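Local coordinates for sigma-C capsid protein (Avian reovirus, PDB 2VRS) that forms the homotrimeric fibre by which the virus attaches to host cells, and also induces apoptosis, at residues Asp97-Thr102 / Val129-Asp134. Sequence-based numbering, arbitrary orientation.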
ATOM      1  N   ASP C  97       8.121  35.772  15.917  1.00 24.26           N
ATOM      2  CA  ASP C  97       6.792  36.163  15.484  1.00 24.05           C
ATOM      3  C   ASP C  97       5.926  34.913  15.220  1.00 27.36           C
ATOM      4  O   ASP C  97       6.428  33.786  15.178  1.00 25.56           O
ATOM      5  CB  ASP C  97       6.978  37.012  14.230  1.00 25.92           C
ATOM      6  CG  ASP C  97       5.828  37.927  13.949  1.00 32.04           C
ATOM      7  OD1 ASP C  97       4.818  37.933  14.702  1.00 28.08           O
ATOM      8  OD2 ASP C  97       5.957  38.655  12.943  1.00 30.44           O
ATOM      9  N   THR C  98       4.624  35.112  15.079  1.00 22.45           N
ATOM     10  CA  THR C  98       3.712  34.034  14.683  1.00 23.79           C
ATOM     11  C   THR C  98       3.009  34.455  13.372  1.00 26.91           C
ATOM     12  O   THR C  98       3.004  35.638  13.002  1.00 22.65           O
ATOM     13  CB  THR C  98       2.648  33.754  15.750  1.00 26.41           C
ATOM     14  OG1 THR C  98       1.899  34.945  15.994  1.00 25.64           O
ATOM     15  CG2 THR C  98       3.263  33.302  17.085  1.00 24.82           C
ATOM     16  N   ILE C  99       2.445  33.484  12.655  1.00 22.56           N
ATOM     17  CA  ILE C  99       1.770  33.791  11.412  1.00 19.34           C
ATOM     18  C   ILE C  99       0.630  32.837  11.265  1.00 18.07           C
ATOM     19  O   ILE C  99       0.768  31.635  11.513  1.00 19.26           O
ATOM     20  CB  ILE C  99       2.730  33.787  10.173  1.00 20.50           C
ATOM     21  CG1 ILE C  99       2.001  34.332   8.904  1.00 22.04           C
ATOM     22  CG2 ILE C  99       3.335  32.397   9.953  1.00 20.82           C
ATOM     23  CD1 ILE C  99       2.956  34.742   7.791  1.00 22.96           C
ATOM     24  N   ASP C 100      -0.524  33.398  10.919  1.00 21.25           N
ATOM     25  CA  ASP C 100      -1.748  32.644  10.743  1.00 23.31           C
ATOM     26  C   ASP C 100      -1.824  32.049   9.355  1.00 18.00           C
ATOM     27  O   ASP C 100      -1.875  32.773   8.342  1.00 21.20           O
ATOM     28  CB  ASP C 100      -2.949  33.560  10.972  1.00 25.18           C
ATOM     29  CG  ASP C 100      -3.225  33.797  12.453  1.00 40.71           C
ATOM     30  OD1 ASP C 100      -2.726  33.029  13.329  1.00 47.49           O
ATOM     31  OD2 ASP C 100      -3.953  34.767  12.744  1.00 53.99           O
ATOM     32  N   MET C 101      -1.828  30.723   9.315  1.00 17.87           N
ATOM     33  CA  MET C 101      -1.911  29.991   8.049  1.00 18.47           C
ATOM     34  C   MET C 101      -3.302  29.461   7.786  1.00 17.16           C
ATOM     35  O   MET C 101      -3.934  28.836   8.641  1.00 20.59           O
ATOM     36  CB  MET C 101      -0.947  28.777   8.061  1.00 14.81           C
ATOM     37  CG  MET C 101       0.513  29.128   8.360  1.00 17.82           C
ATOM     38  SD  MET C 101       1.259  30.374   7.266  1.00 19.48           S
ATOM     39  CE  MET C 101       1.389  29.375   5.753  1.00 17.33           C
ATOM     40  N   THR C 102      -3.787  29.681   6.563  1.00 18.61           N
ATOM     41  CA  THR C 102      -4.965  28.979   6.097  1.00 15.87           C
ATOM     42  C   THR C 102      -4.527  27.649   5.477  1.00 16.79           C
ATOM     43  O   THR C 102      -3.702  27.608   4.552  1.00 17.91           O
ATOM     44  CB  THR C 102      -5.689  29.852   5.057  1.00 22.02           C
ATOM     45  OG1 THR C 102      -6.116  31.049   5.738  1.00 22.81           O
ATOM     46  CG2 THR C 102      -6.876  29.140   4.429  1.00 26.06           C
ATOM     47  N   VAL C 129      15.128  30.736   9.170  1.00 22.06           N
ATOM     48  CA  VAL C 129      14.119  30.806  10.212  1.00 20.17           C
ATOM     49  C   VAL C 129      13.508  29.413  10.401  1.00 23.34           C
ATOM     50  O   VAL C 129      13.471  28.612   9.446  1.00 22.48           O
ATOM     51  CB  VAL C 129      13.022  31.836   9.865  1.00 21.85           C
ATOM     52  CG1 VAL C 129      12.255  31.433   8.584  1.00 20.19           C
ATOM     53  CG2 VAL C 129      12.053  32.052  11.025  1.00 21.60           C
ATOM     54  N   LEU C 130      13.058  29.146  11.633  1.00 19.19           N
ATOM     55  CA  LEU C 130      12.328  27.937  11.961  1.00 20.56           C
ATOM     56  C   LEU C 130      10.868  28.295  12.216  1.00 24.28           C
ATOM     57  O   LEU C 130      10.562  29.321  12.833  1.00 24.21           O
ATOM     58  CB  LEU C 130      12.947  27.255  13.187  1.00 19.85           C
ATOM     59  CG  LEU C 130      14.104  26.289  12.932  1.00 24.39           C
ATOM     60  CD1 LEU C 130      15.327  26.865  12.199  1.00 20.88           C
ATOM     61  CD2 LEU C 130      14.516  25.629  14.261  1.00 26.26           C
ATOM     62  N   LEU C 131       9.971  27.445  11.746  1.00 17.25           N
ATOM     63  CA  LEU C 131       8.506  27.688  11.884  1.00 16.69           C
ATOM     64  C   LEU C 131       7.878  26.401  12.354  1.00 19.52           C
ATOM     65  O   LEU C 131       7.986  25.367  11.705  1.00 16.40           O
ATOM     66  CB  LEU C 131       7.914  28.087  10.539  1.00 18.31           C
ATOM     67  CG  LEU C 131       6.579  28.818  10.558  1.00 23.40           C
ATOM     68  CD1 LEU C 131       6.705  30.116  11.424  1.00 24.35           C
ATOM     69  CD2 LEU C 131       6.085  29.189   9.120  1.00 21.71           C
ATOM     70  N   THR C 132       7.219  26.492  13.495  1.00 20.75           N
ATOM     71  CA  THR C 132       6.689  25.335  14.195  1.00 18.61           C
ATOM     72  C   THR C 132       5.168  25.192  14.003  1.00 17.24           C
ATOM     73  O   THR C 132       4.415  26.172  14.069  1.00 21.17           O
ATOM     74  CB  THR C 132       7.152  25.367  15.693  1.00 16.39           C
ATOM     75  OG1 THR C 132       8.567  25.157  15.730  1.00 21.19           O
ATOM     76  CG2 THR C 132       6.438  24.244  16.499  1.00 18.06           C
ATOM     77  N   PHE C 133       4.725  23.945  13.776  1.00 14.76           N
ATOM     78  CA  PHE C 133       3.315  23.590  13.510  1.00 16.94           C
ATOM     79  C   PHE C 133       2.927  22.520  14.540  1.00 16.75           C
ATOM     80  O   PHE C 133       3.136  21.341  14.354  1.00 16.92           O
ATOM     81  CB  PHE C 133       3.170  23.029  12.085  1.00 14.08           C
ATOM     82  CG  PHE C 133       3.340  24.077  11.034  1.00 16.95           C
ATOM     83  CD1 PHE C 133       2.229  24.792  10.594  1.00 17.00           C
ATOM     84  CD2 PHE C 133       4.619  24.385  10.550  1.00 15.29           C
ATOM     85  CE1 PHE C 133       2.374  25.802   9.621  1.00 16.42           C
ATOM     86  CE2 PHE C 133       4.800  25.440   9.577  1.00 16.80           C
ATOM     87  CZ  PHE C 133       3.676  26.124   9.112  1.00 14.88           C
ATOM     88  N   ASP C 134       2.351  22.980  15.632  1.00 14.64           N
ATOM     89  CA  ASP C 134       1.897  22.117  16.735  1.00 16.90           C
ATOM     90  C   ASP C 134       0.397  21.986  16.608  1.00 15.63           C
ATOM     91  O   ASP C 134      -0.285  23.003  16.443  1.00 18.88           O
ATOM     92  CB  ASP C 134       2.233  22.900  18.016  1.00 21.15           C
ATOM     93  CG  ASP C 134       1.836  22.189  19.297  1.00 24.52           C
ATOM     94  OD1 ASP C 134       0.969  21.297  19.308  1.00 22.40           O
ATOM     95  OD2 ASP C 134       2.414  22.604  20.337  1.00 25.82           O
TER
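Met101 and Phe133 form the closer of two apolar contacts, with Met101 CG 4.0 Å from Phe133 CE1. The methylene meets the ring at its edge, near the ring plane, and the two side chains cross at about a right angle. In Met101, CG stands beside the backbone N (chi1 -56°); together with the bend at chi2 this places the sulfur near the branched methyl of Ile99, with Met101 SD 3.9 Å from Ile99 CG2. The further bend at chi3 turns only the terminal methyl.

That same Ile99 methyl makes the second contact, a looser one, with Ile99 CG2 4.3 Å from Leu131 CD2. In Ile99 the other branch, CG1, lies anti to the backbone N (chi1 -171°), which leaves CG2 to face the leucine. Leu131 CD2 also lies 3.9 Å from Phe133 CZ, so the leucine methyl links the two cross-strand pairs into one apolar cluster. All four residues are buried. The contact is modest, burying 131 Å² in total, and carbon-carbon packing makes it across the strands; the sulfur's contact with Ile99 lies within segment 97-102.

The backbones are well separated: the nearest CA atoms, of Met101 and Phe133, are 9.9 Å apart. Strand 81-92 accounts for the gap, since it pairs antiparallel with both 98-108 and 128-134, which run in the same general sense on either side of it in the curled sheet of the C-terminal beta-barrel domain. Ile99 and Met101 bond through their backbones to Ala89 and Trp87; Leu131 packs on Ala89, and Phe133 meets Trp87 edge-to-face. Beyond the pair, Met116 of strand 111-119 touches both Met101 and Phe133, while Phe186 of strand 185-191 brings its ring against Phe133, continuing the apolar packing onto the adjacent strand.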